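Local coordinates for protein putative fimbrial subunit (Corynebacterium diphtheriae, PDB 4HSS) that serves as the major pilin SpaD, whose copies probably polymerise into the shaft of a cell-surface pilus involved in adhesion, at residues 130-135 with 150-155; 108-113 with 134-139; 31-36 with 102-107. One frame throughout, in Å; residues are numbered along the deposited sequence.

Contact 1: residues 130-135 with 150-155; sequences APFIVS and VVAYPK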
ATOM      1  N   ALA A 130      -8.150  20.798  11.187  1.00 49.89           N
ATOM      2  CA  ALA A 130      -9.515  21.328  11.256  1.00 49.73           C
ATOM      3  C   ALA A 130      -9.593  22.795  10.852  1.00 51.01           C
ATOM      4  O   ALA A 130      -8.621  23.527  11.054  1.00 49.00           O
ATOM      5  CB  ALA A 130     -10.060  21.166  12.677  1.00 51.25           C
ATOM      6  N   PRO A 131     -10.746  23.261  10.320  1.00 48.78           N
ATOM      7  CA  PRO A 131     -10.880  24.691   9.980  1.00 48.69           C
ATOM      8  C   PRO A 131     -10.828  25.592  11.221  1.00 51.39           C
ATOM      9  O   PRO A 131     -11.161  25.160  12.323  1.00 53.47           O
ATOM     10  CB  PRO A 131     -12.263  24.782   9.310  1.00 50.92           C
ATOM     11  CG  PRO A 131     -12.615  23.365   8.941  1.00 55.90           C
ATOM     12  CD  PRO A 131     -11.984  22.521  10.003  1.00 51.43           C
ATOM     13  N   PHE A 132     -10.406  26.845  11.045  1.00 42.37           N
ATOM     14  CA  PHE A 132     -10.267  27.777  12.149  1.00 38.12           C
ATOM     15  C   PHE A 132     -10.768  29.157  11.775  1.00 40.39           C
ATOM     16  O   PHE A 132     -11.008  29.433  10.600  1.00 38.29           O
ATOM     17  CB  PHE A 132      -8.809  27.831  12.629  1.00 37.78           C
ATOM     18  CG  PHE A 132      -7.746  28.262  11.643  1.00 36.90           C
ATOM     19  CD1 PHE A 132      -7.146  27.340  10.796  1.00 37.86           C
ATOM     20  CD2 PHE A 132      -7.267  29.569  11.640  1.00 37.30           C
ATOM     21  CE1 PHE A 132      -6.108  27.726   9.935  1.00 39.12           C
ATOM     22  CE2 PHE A 132      -6.227  29.952  10.789  1.00 39.28           C
ATOM     23  CZ  PHE A 132      -5.639  29.026   9.961  1.00 37.58           C
ATOM     24  N   ILE A 133     -10.949  30.015  12.805  1.00 37.84           N
ATOM     25  CA  ILE A 133     -11.468  31.379  12.714  1.00 37.55           C
ATOM     26  C   ILE A 133     -10.343  32.362  13.049  1.00 41.84           C
ATOM     27  O   ILE A 133      -9.569  32.102  13.966  1.00 40.78           O
ATOM     28  CB  ILE A 133     -12.707  31.501  13.689  1.00 40.22           C
ATOM     29  CG1 ILE A 133     -13.955  30.764  13.148  1.00 40.87           C
ATOM     30  CG2 ILE A 133     -13.040  32.920  14.104  1.00 39.92           C
ATOM     31  CD1 ILE A 133     -14.646  31.372  11.891  1.00 50.11           C
ATOM     32  N   VAL A 134     -10.242  33.467  12.286  1.00 39.84           N
ATOM     33  CA  VAL A 134      -9.272  34.535  12.552  1.00 40.19           C
ATOM     34  C   VAL A 134      -9.978  35.898  12.449  1.00 42.67           C
ATOM     35  O   VAL A 134     -10.863  36.102  11.620  1.00 42.25           O
ATOM     36  CB  VAL A 134      -7.947  34.509  11.719  1.00 44.72           C
ATOM     37  CG1 VAL A 134      -7.110  33.276  12.026  1.00 45.00           C
ATOM     38  CG2 VAL A 134      -8.193  34.645  10.218  1.00 44.76           C
ATOM     39  N   SER A 135      -9.548  36.826  13.298  1.00 38.05           N
ATOM     40  CA  SER A 135     -10.034  38.192  13.370  1.00 35.99           C
ATOM     41  C   SER A 135      -8.949  39.117  12.823  1.00 35.23           C
ATOM     42  O   SER A 135      -7.783  38.953  13.182  1.00 30.30           O
ATOM     43  CB  SER A 135     -10.398  38.551  14.811  1.00 38.34           C
ATOM     44  OG  SER A 135     -10.762  39.919  14.893  1.00 46.27           O
ATOM     45  N   VAL A 150      -1.923  39.165  10.647  1.00 36.26           N
ATOM     46  CA  VAL A 150      -2.094  37.920  11.383  1.00 34.27           C
ATOM     47  C   VAL A 150      -1.255  36.830  10.748  1.00 38.50           C
ATOM     48  O   VAL A 150      -1.190  36.702   9.521  1.00 38.16           O
ATOM     49  CB  VAL A 150      -3.610  37.547  11.489  1.00 36.00           C
ATOM     50  CG1 VAL A 150      -3.824  36.204  12.205  1.00 34.59           C
ATOM     51  CG2 VAL A 150      -4.393  38.667  12.197  1.00 35.16           C
ATOM     52  N   VAL A 151      -0.576  36.069  11.613  1.00 34.74           N
ATOM     53  CA  VAL A 151       0.270  34.953  11.247  1.00 33.62           C
ATOM     54  C   VAL A 151      -0.284  33.708  11.966  1.00 37.98           C
ATOM     55  O   VAL A 151      -0.516  33.764  13.166  1.00 37.87           O
ATOM     56  CB  VAL A 151       1.779  35.222  11.552  1.00 36.61           C
ATOM     57  CG1 VAL A 151       2.646  34.086  11.045  1.00 37.11           C
ATOM     58  CG2 VAL A 151       2.250  36.542  10.950  1.00 35.80           C
ATOM     59  N   ALA A 152      -0.516  32.600  11.219  1.00 33.32           N
ATOM     60  CA  ALA A 152      -1.024  31.335  11.752  1.00 32.73           C
ATOM     61  C   ALA A 152      -0.201  30.176  11.232  1.00 40.04           C
ATOM     62  O   ALA A 152       0.343  30.252  10.124  1.00 40.71           O
ATOM     63  CB  ALA A 152      -2.497  31.139  11.398  1.00 32.70           C
ATOM     64  N   TYR A 153      -0.116  29.096  12.033  1.00 35.96           N
ATOM     65  CA  TYR A 153       0.679  27.924  11.710  1.00 35.59           C
ATOM     66  C   TYR A 153      -0.208  26.680  11.644  1.00 40.62           C
ATOM     67  O   TYR A 153      -0.223  25.900  12.601  1.00 39.39           O
ATOM     68  CB  TYR A 153       1.823  27.763  12.744  1.00 35.86           C
ATOM     69  CG  TYR A 153       2.772  28.947  12.763  1.00 34.44           C
ATOM     70  CD1 TYR A 153       3.992  28.902  12.086  1.00 35.40           C
ATOM     71  CD2 TYR A 153       2.430  30.129  13.413  1.00 33.96           C
ATOM     72  CE1 TYR A 153       4.842  30.007  12.056  1.00 35.01           C
ATOM     73  CE2 TYR A 153       3.272  31.236  13.394  1.00 35.34           C
ATOM     74  CZ  TYR A 153       4.482  31.171  12.723  1.00 44.63           C
ATOM     75  OH  TYR A 153       5.312  32.271  12.732  1.00 45.96           O
ATOM     76  N   PRO A 154      -0.959  26.481  10.526  1.00 38.95           N
ATOM     77  CA  PRO A 154      -1.817  25.277  10.424  1.00 38.61           C
ATOM     78  C   PRO A 154      -0.992  23.997  10.354  1.00 43.56           C
ATOM     79  O   PRO A 154       0.143  24.027   9.863  1.00 44.73           O
ATOM     80  CB  PRO A 154      -2.619  25.492   9.131  1.00 40.12           C
ATOM     81  CG  PRO A 154      -2.279  26.845   8.653  1.00 45.36           C
ATOM     82  CD  PRO A 154      -1.018  27.291   9.292  1.00 40.61           C
ATOM     83  N   LYS A 155      -1.547  22.878  10.860  1.00 38.91           N
ATOM     84  CA  LYS A 155      -0.812  21.616  10.890  1.00 38.00           C
ATOM     85  C   LYS A 155      -1.462  20.535  10.034  1.00 43.34           C
ATOM     86  O   LYS A 155      -2.661  20.586   9.746  1.00 43.94           O
ATOM     87  CB  LYS A 155      -0.618  21.122  12.337  1.00 39.78           C
ATOM     88  CG  LYS A 155       0.289  22.022  13.206  1.00 49.31           C
ATOM     89  CD  LYS A 155       1.757  22.083  12.749  1.00 62.16           C
ATOM     90  CE  LYS A 155       2.650  22.921  13.643  1.00 79.05           C
ATOM     91  NZ  LYS A 155       2.354  24.379  13.556  1.00 86.14           N
TER
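The ring of Phe-132 meets Ala-152 and Pro-154 with neither a clean face nor a clean edge. Both partners approach it obliquely. The fold is a prealbumin-like beta-sandwich, consistent with a CnaB-type domain, and this contact packs one sheet against the other. CE2 of Phe-132 lies 4.0 Å from CB of Ala-152, and CE1 of Phe-132 lies 4.1 Å from CG of Pro-154. At one edge, in the ring plane, sits the methyl CG1 of Val-134, 3.7 Å from CE2 of Phe-132. Strand 132-136 is an outermost strand of the four-stranded sheet. Strand 149-166 belongs to the facing sheet. Strands 132-135 and 150-152 run at 159°, with axes 8.9 Å apart at their closest. No hydrogen bond crosses between them, so the contact is mostly side-chain packing. In Phe-132, CG stands between the backbone N and the carbonyl carbon (chi1 60°). This directs the ring across the gap between the sheets. There it also touches Leu-32 of strand 28-36 and Val-117 of strand 113-121, so it packs against both layers. The Ala-152 methyl meets CE2 and CZ of the ring, and the Pro-154 ring adds a second apolar patch at CE1. Tyr-153 points away from the interface. Its ring meets His-33, and its OH bonds to Met-49 N. Beyond the ring, the contact thins to two valines. Their CG1 methyls approach each other loosely, with Val-134 CG1 4.4 Å from Val-150 CG1. Val-150 has CG1 anti to its backbone N (chi1 177°), which leaves the other methyl beside that N. That methyl, Val-150 CG2, lies 3.5 Å from the carbonyl O of Ser-135.

Contact 2: residues 108-113 with 134-139; sequences DNLDLG and VSIPMV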
ATOM      1  N   ASP A 108      -3.418  39.013   1.188  1.00 53.46           N
ATOM      2  CA  ASP A 108      -3.208  40.468   1.270  1.00 55.58           C
ATOM      3  C   ASP A 108      -4.474  41.297   1.005  1.00 58.69           C
ATOM      4  O   ASP A 108      -5.469  40.764   0.497  1.00 57.87           O
ATOM      5  CB  ASP A 108      -2.130  40.899   0.252  1.00 59.55           C
ATOM      6  CG  ASP A 108      -0.696  40.975   0.777  1.00 88.23           C
ATOM      7  OD1 ASP A 108      -0.511  41.287   1.983  1.00 92.69           O
ATOM      8  OD2 ASP A 108       0.247  40.807  -0.038  1.00 97.45           O
ATOM      9  N   ASN A 109      -4.394  42.628   1.317  1.00 54.50           N
ATOM     10  CA  ASN A 109      -5.412  43.663   1.114  1.00 54.06           C
ATOM     11  C   ASN A 109      -6.784  43.166   1.518  1.00 57.76           C
ATOM     12  O   ASN A 109      -7.749  43.206   0.737  1.00 57.38           O
ATOM     13  CB  ASN A 109      -5.404  44.156  -0.336  1.00 56.19           C
ATOM     14  CG  ASN A 109      -4.468  45.317  -0.512  1.00 99.80           C
ATOM     15  OD1 ASN A 109      -4.817  46.473  -0.218  1.00 96.15           O
ATOM     16  ND2 ASN A 109      -3.231  45.019  -0.912  1.00 95.45           N
ATOM     17  N   LEU A 110      -6.831  42.632   2.747  1.00 52.65           N
ATOM     18  CA  LEU A 110      -7.991  42.038   3.380  1.00 50.28           C
ATOM     19  C   LEU A 110      -8.807  43.060   4.099  1.00 54.07           C
ATOM     20  O   LEU A 110      -8.282  43.750   4.964  1.00 53.14           O
ATOM     21  CB  LEU A 110      -7.492  40.979   4.378  1.00 49.24           C
ATOM     22  CG  LEU A 110      -7.699  39.508   4.034  1.00 51.85           C
ATOM     23  CD1 LEU A 110      -7.688  39.258   2.542  1.00 53.78           C
ATOM     24  CD2 LEU A 110      -6.648  38.667   4.685  1.00 50.42           C
ATOM     25  N   ASP A 111     -10.110  43.140   3.786  1.00 52.70           N
ATOM     26  CA  ASP A 111     -11.042  44.008   4.501  1.00 53.10           C
ATOM     27  C   ASP A 111     -10.995  43.610   5.964  1.00 56.29           C
ATOM     28  O   ASP A 111     -10.850  42.420   6.259  1.00 55.78           O
ATOM     29  CB  ASP A 111     -12.471  43.822   3.955  1.00 55.43           C
ATOM     30  CG  ASP A 111     -12.752  44.349   2.564  1.00 72.19           C
ATOM     31  OD1 ASP A 111     -12.304  45.486   2.253  1.00 71.91           O
ATOM     32  OD2 ASP A 111     -13.522  43.684   1.826  1.00 83.15           O
ATOM     33  N   LEU A 112     -11.082  44.562   6.879  1.00 51.79           N
ATOM     34  CA  LEU A 112     -11.065  44.177   8.292  1.00 50.89           C
ATOM     35  C   LEU A 112     -12.340  43.390   8.619  1.00 52.75           C
ATOM     36  O   LEU A 112     -13.406  43.714   8.091  1.00 53.30           O
ATOM     37  CB  LEU A 112     -10.901  45.405   9.222  1.00 50.48           C
ATOM     38  CG  LEU A 112      -9.605  46.237   9.072  1.00 53.92           C
ATOM     39  CD1 LEU A 112      -9.522  47.284  10.141  1.00 53.20           C
ATOM     40  CD2 LEU A 112      -8.345  45.369   9.065  1.00 55.60           C
ATOM     41  N   GLY A 113     -12.203  42.319   9.394  1.00 46.39           N
ATOM     42  CA  GLY A 113     -13.331  41.469   9.773  1.00 43.90           C
ATOM     43  C   GLY A 113     -12.964  40.114  10.336  1.00 42.37           C
ATOM     44  O   GLY A 113     -11.814  39.875  10.724  1.00 40.52           O
ATOM     45  N   VAL A 134     -10.242  33.467  12.286  1.00 39.84           N
ATOM     46  CA  VAL A 134      -9.272  34.535  12.552  1.00 40.19           C
ATOM     47  C   VAL A 134      -9.978  35.898  12.449  1.00 42.67           C
ATOM     48  O   VAL A 134     -10.863  36.102  11.620  1.00 42.25           O
ATOM     49  CB  VAL A 134      -7.947  34.509  11.719  1.00 44.72           C
ATOM     50  CG1 VAL A 134      -7.110  33.276  12.026  1.00 45.00           C
ATOM     51  CG2 VAL A 134      -8.193  34.645  10.218  1.00 44.76           C
ATOM     52  N   SER A 135      -9.548  36.826  13.298  1.00 38.05           N
ATOM     53  CA  SER A 135     -10.034  38.192  13.370  1.00 35.99           C
ATOM     54  C   SER A 135      -8.949  39.117  12.823  1.00 35.23           C
ATOM     55  O   SER A 135      -7.783  38.953  13.182  1.00 30.30           O
ATOM     56  CB  SER A 135     -10.398  38.551  14.811  1.00 38.34           C
ATOM     57  OG  SER A 135     -10.762  39.919  14.893  1.00 46.27           O
ATOM     58  N   ILE A 136      -9.335  40.070  11.938  1.00 33.03           N
ATOM     59  CA  ILE A 136      -8.428  41.049  11.315  1.00 32.15           C
ATOM     60  C   ILE A 136      -9.006  42.418  11.587  1.00 35.14           C
ATOM     61  O   ILE A 136     -10.038  42.740  11.013  1.00 34.40           O
ATOM     62  CB  ILE A 136      -8.193  40.775   9.790  1.00 34.89           C
ATOM     63  CG1 ILE A 136      -7.554  39.388   9.567  1.00 34.60           C
ATOM     64  CG2 ILE A 136      -7.351  41.883   9.143  1.00 36.04           C
ATOM     65  CD1 ILE A 136      -7.270  39.052   8.253  1.00 40.96           C
ATOM     66  N   PRO A 137      -8.443  43.213  12.521  1.00 34.31           N
ATOM     67  CA  PRO A 137      -7.254  42.961  13.363  1.00 34.22           C
ATOM     68  C   PRO A 137      -7.555  42.092  14.602  1.00 40.38           C
ATOM     69  O   PRO A 137      -8.690  41.683  14.841  1.00 39.65           O
ATOM     70  CB  PRO A 137      -6.823  44.377  13.764  1.00 34.82           C
ATOM     71  CG  PRO A 137      -8.104  45.133  13.866  1.00 39.46           C
ATOM     72  CD  PRO A 137      -9.039  44.535  12.832  1.00 35.80           C
ATOM     73  N   MET A 138      -6.510  41.795  15.379  1.00 38.07           N
ATOM     74  CA  MET A 138      -6.626  40.994  16.601  1.00 36.38           C
ATOM     75  C   MET A 138      -5.574  41.431  17.585  1.00 40.34           C
ATOM     76  O   MET A 138      -4.692  42.218  17.225  1.00 38.65           O
ATOM     77  CB  MET A 138      -6.463  39.481  16.289  1.00 37.27           C
ATOM     78  CG  MET A 138      -5.019  39.066  15.999  1.00 39.19           C
ATOM     79  SD  MET A 138      -4.770  37.298  15.856  1.00 41.19           S
ATOM     80  CE  MET A 138      -4.734  36.788  17.583  1.00 35.34           C
ATOM     81  N   VAL A 139      -5.646  40.876  18.813  1.00 37.35           N
ATOM     82  CA  VAL A 139      -4.636  41.049  19.856  1.00 37.03           C
ATOM     83  C   VAL A 139      -4.424  39.708  20.533  1.00 41.17           C
ATOM     84  O   VAL A 139      -5.381  38.935  20.683  1.00 39.22           O
ATOM     85  CB  VAL A 139      -4.915  42.175  20.898  1.00 39.76           C
ATOM     86  CG1 VAL A 139      -4.597  43.562  20.338  1.00 38.76           C
ATOM     87  CG2 VAL A 139      -6.333  42.097  21.476  1.00 39.19           C
TER
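Leu-112 lies over the end of strand 132-136, against Ile-136 and Pro-137. The place is a margin of the prealbumin-like beta-sandwich. Here the chain turns a corner at Asn-109, leaving strand 104-110 in one sheet for strand 113-121 in the other. Starting from the backbone, Leu-112 CB is 3.3 Å from the carbonyl O of Ile-136. CG, anti to the carbonyl carbon (chi1 -61°), comes next, about equally near that oxygen and the Pro-137 ring. The two methyls then part. CD1 of Leu-112 rests 3.9 Å from CD of Pro-137, and CD2 of Leu-112 reaches CG2 of Ile-136 at 3.6 Å. Leu-112 crosses both neighbours at about a right angle. Ile-136 is held from a second side, because its CD1 lies 3.6 Å from CD2 of the buried Leu-110. Gly-113 and Ile-136 form an antiparallel hydrogen-bonded pair. Gly-113 N donates to Ile-136 O at 2.7 Å, in the carbonyl plane but bent (138° at the hydrogen). The return bond, Ile-136 N to Gly-113 O, is 2.8 Å and straighter. The strand ends at a cis peptide before Pro-137. Across it, Ser-135 OG donates to Pro-137 O at 2.7 Å.

Contact 3: residues 31-36 with 102-107; sequences TLHKKK and NGTAVF
His-33 and Thr-104 lie side by side and point the same way from one face of an antiparallel strand pair. ND1 of His-33 is 3.3 Å from OG1 of Thr-104, a hydrogen bond in which either could be the donor. Thr-31 and Val-106 also lie side by side on this face, pointing the same way. Thr-31 also reaches diagonally, its CG2 3.9 Å from CG2 of Thr-104. The other face carries Leu-32, Ala-105 and, farther on, Phe-107. CD1 of Leu-32 meets the edge of the Phe-107 ring, 3.6 Å from CE2 and near the ring plane. Between the faces, Leu-32 N donates to Ala-105 O at 2.8 Å, almost straight (177°). Ala-105 N answers to Leu-32 O at 3.1 Å. Lys-34 N donates to Gly-103 O at 2.8 Å where the pairing ends. The Lys-34 side chain starts anti to the backbone N (chi1 -168°) and bends twice on its way to the intramolecular isopeptide link with Asn-156. Strand 28-36 lies between strands 104-110 and 149-166, antiparallel to the first and parallel to the second. On the Leu-32 face, Phe-62 of strand 61-67 and Val-97 of strand 93-98 close the sandwich.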
ATOM      1  N   THR A  31      -1.130  35.421   7.008  1.00 36.62           N
ATOM      2  CA  THR A  31       0.007  34.651   6.536  1.00 36.01           C
ATOM      3  C   THR A  31      -0.008  33.305   7.216  1.00 40.52           C
ATOM      4  O   THR A  31       0.172  33.209   8.442  1.00 39.55           O
ATOM      5  CB  THR A  31       1.318  35.415   6.785  1.00 35.52           C
ATOM      6  OG1 THR A  31       1.236  36.666   6.102  1.00 38.96           O
ATOM      7  CG2 THR A  31       2.548  34.635   6.330  1.00 24.37           C
ATOM      8  N   LEU A  32      -0.169  32.258   6.395  1.00 36.92           N
ATOM      9  CA  LEU A  32      -0.200  30.884   6.864  1.00 35.96           C
ATOM     10  C   LEU A  32       1.143  30.239   6.640  1.00 40.22           C
ATOM     11  O   LEU A  32       1.700  30.359   5.548  1.00 39.69           O
ATOM     12  CB  LEU A  32      -1.332  30.096   6.152  1.00 35.28           C
ATOM     13  CG  LEU A  32      -2.749  30.644   6.369  1.00 38.52           C
ATOM     14  CD1 LEU A  32      -3.722  29.988   5.475  1.00 37.69           C
ATOM     15  CD2 LEU A  32      -3.205  30.459   7.797  1.00 44.05           C
ATOM     16  N   HIS A  33       1.694  29.614   7.691  1.00 38.34           N
ATOM     17  CA  HIS A  33       2.967  28.898   7.604  1.00 40.01           C
ATOM     18  C   HIS A  33       2.686  27.424   7.831  1.00 44.91           C
ATOM     19  O   HIS A  33       2.789  26.918   8.954  1.00 44.82           O
ATOM     20  CB  HIS A  33       4.020  29.441   8.585  1.00 41.16           C
ATOM     21  CG  HIS A  33       4.530  30.809   8.273  1.00 44.23           C
ATOM     22  ND1 HIS A  33       5.384  31.035   7.218  1.00 45.97           N
ATOM     23  CD2 HIS A  33       4.323  31.970   8.925  1.00 46.08           C
ATOM     24  CE1 HIS A  33       5.639  32.328   7.237  1.00 45.51           C
ATOM     25  NE2 HIS A  33       5.022  32.932   8.248  1.00 45.91           N
ATOM     26  N   LYS A  34       2.289  26.751   6.738  1.00 40.82           N
ATOM     27  CA  LYS A  34       1.883  25.367   6.714  1.00 40.11           C
ATOM     28  C   LYS A  34       3.018  24.452   7.068  1.00 45.17           C
ATOM     29  O   LYS A  34       4.116  24.520   6.505  1.00 40.92           O
ATOM     30  CB  LYS A  34       1.267  24.986   5.359  1.00 41.92           C
ATOM     31  CG  LYS A  34       0.548  23.625   5.352  1.00 33.45           C
ATOM     32  CD  LYS A  34      -0.497  23.535   6.442  1.00 32.44           C
ATOM     33  CE  LYS A  34      -1.374  22.325   6.256  1.00 41.74           C
ATOM     34  NZ  LYS A  34      -0.754  21.053   6.719  1.00 31.06           N
ATOM     35  N   LYS A  35       2.726  23.604   8.043  1.00 46.23           N
ATOM     36  CA  LYS A  35       3.684  22.654   8.536  1.00 48.09           C
ATOM     37  C   LYS A  35       3.112  21.256   8.486  1.00 56.35           C
ATOM     38  O   LYS A  35       1.914  21.030   8.706  1.00 54.77           O
ATOM     39  CB  LYS A  35       4.113  23.013   9.971  1.00 51.09           C
ATOM     40  CG  LYS A  35       5.020  24.224  10.080  1.00 57.27           C
ATOM     41  CD  LYS A  35       6.473  23.872   9.793  1.00 61.60           C
ATOM     42  CE  LYS A  35       7.336  25.100   9.864  1.00 74.44           C
ATOM     43  NZ  LYS A  35       8.444  25.033   8.878  1.00 91.16           N
ATOM     44  N   LYS A  36       4.017  20.325   8.188  1.00 56.99           N
ATOM     45  CA  LYS A  36       3.859  18.888   8.139  1.00 58.94           C
ATOM     46  C   LYS A  36       4.386  18.400   9.497  1.00 69.72           C
ATOM     47  O   LYS A  36       5.544  18.658   9.831  1.00 68.34           O
ATOM     48  CB  LYS A  36       4.690  18.412   6.938  1.00 61.43           C
ATOM     49  CG  LYS A  36       4.540  16.995   6.442  1.00 71.35           C
ATOM     50  CD  LYS A  36       5.163  16.891   5.027  1.00 81.52           C
ATOM     51  CE  LYS A  36       6.680  17.023   4.950  1.00 91.94           C
ATOM     52  NZ  LYS A  36       7.145  17.586   3.647  1.00 94.89           N
ATOM     53  N   ASN A 102       8.375  28.476   1.553  1.00 60.84           N
ATOM     54  CA  ASN A 102       8.628  27.823   2.832  1.00 60.82           C
ATOM     55  C   ASN A 102       7.299  27.301   3.376  1.00 61.30           C
ATOM     56  O   ASN A 102       7.083  27.319   4.592  1.00 61.85           O
ATOM     57  CB  ASN A 102       9.262  28.840   3.803  1.00 69.00           C
ATOM     58  CG  ASN A 102      10.633  29.324   3.416  1.00104.71           C
ATOM     59  OD1 ASN A 102      11.621  28.572   3.439  1.00100.80           O
ATOM     60  ND2 ASN A 102      10.724  30.612   3.097  1.00 99.24           N
ATOM     61  N   GLY A 103       6.407  26.887   2.465  1.00 54.36           N
ATOM     62  CA  GLY A 103       5.070  26.416   2.797  1.00 52.64           C
ATOM     63  C   GLY A 103       4.261  27.572   3.325  1.00 53.15           C
ATOM     64  O   GLY A 103       3.650  27.477   4.394  1.00 52.71           O
ATOM     65  N   THR A 104       4.282  28.681   2.573  1.00 46.64           N
ATOM     66  CA  THR A 104       3.650  29.923   2.964  1.00 45.48           C
ATOM     67  C   THR A 104       2.579  30.369   1.974  1.00 48.40           C
ATOM     68  O   THR A 104       2.798  30.393   0.760  1.00 46.99           O
ATOM     69  CB  THR A 104       4.743  30.981   3.110  1.00 55.39           C
ATOM     70  OG1 THR A 104       5.742  30.471   4.003  1.00 64.33           O
ATOM     71  CG2 THR A 104       4.223  32.322   3.619  1.00 49.83           C
ATOM     72  N   ALA A 105       1.424  30.760   2.528  1.00 43.79           N
ATOM     73  CA  ALA A 105       0.281  31.293   1.809  1.00 42.81           C
ATOM     74  C   ALA A 105      -0.090  32.633   2.440  1.00 46.15           C
ATOM     75  O   ALA A 105      -0.377  32.689   3.645  1.00 47.70           O
ATOM     76  CB  ALA A 105      -0.880  30.310   1.861  1.00 43.50           C
ATOM     77  N   VAL A 106       0.004  33.716   1.644  1.00 39.16           N
ATOM     78  CA  VAL A 106      -0.254  35.078   2.076  1.00 37.83           C
ATOM     79  C   VAL A 106      -1.549  35.601   1.456  1.00 42.86           C
ATOM     80  O   VAL A 106      -1.736  35.564   0.246  1.00 42.04           O
ATOM     81  CB  VAL A 106       0.946  36.019   1.790  1.00 41.66           C
ATOM     82  CG1 VAL A 106       0.657  37.441   2.262  1.00 41.10           C
ATOM     83  CG2 VAL A 106       2.213  35.503   2.465  1.00 41.66           C
ATOM     84  N   PHE A 107      -2.442  36.093   2.318  1.00 42.39           N
ATOM     85  CA  PHE A 107      -3.721  36.693   1.959  1.00 43.56           C
ATOM     86  C   PHE A 107      -3.621  38.196   2.244  1.00 51.70           C
ATOM     87  O   PHE A 107      -3.657  38.596   3.399  1.00 49.69           O
ATOM     88  CB  PHE A 107      -4.881  36.020   2.730  1.00 44.42           C
ATOM     89  CG  PHE A 107      -5.130  34.567   2.402  1.00 44.18           C
ATOM     90  CD1 PHE A 107      -6.052  34.205   1.435  1.00 46.66           C
ATOM     91  CD2 PHE A 107      -4.454  33.560   3.075  1.00 45.29           C
ATOM     92  CE1 PHE A 107      -6.330  32.856   1.176  1.00 47.28           C
ATOM     93  CE2 PHE A 107      -4.701  32.210   2.785  1.00 47.34           C
ATOM     94  CZ  PHE A 107      -5.640  31.868   1.843  1.00 45.65           C
TER

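All three contacts belong to the N-terminal prealbumin-like domain, probably of the CnaB type. Contact 1 joins its two sheets face to face. Contact 2 pairs Gly-113 with Ile-136 within the four-stranded sheet and brings Leu-110 of the other sheet against Ile-136. Contact 3 pairs strands within one sheet. The centres of contacts 1 and 3 are about 10 Å apart, with probable hydrogen bonds from Thr-31 N to Val-150 O (2.8 Å) and His-33 N to Ala-152 O (2.9 Å). Contacts 1 and 2 share Val-134 and Ser-135; their centres are about 12 Å apart. Contacts 2 and 3 lie about 17 Å apart between centres. The isopeptide bond ties Lys-34 to Asn-156, just after segment 150-155. The calcium site is remote.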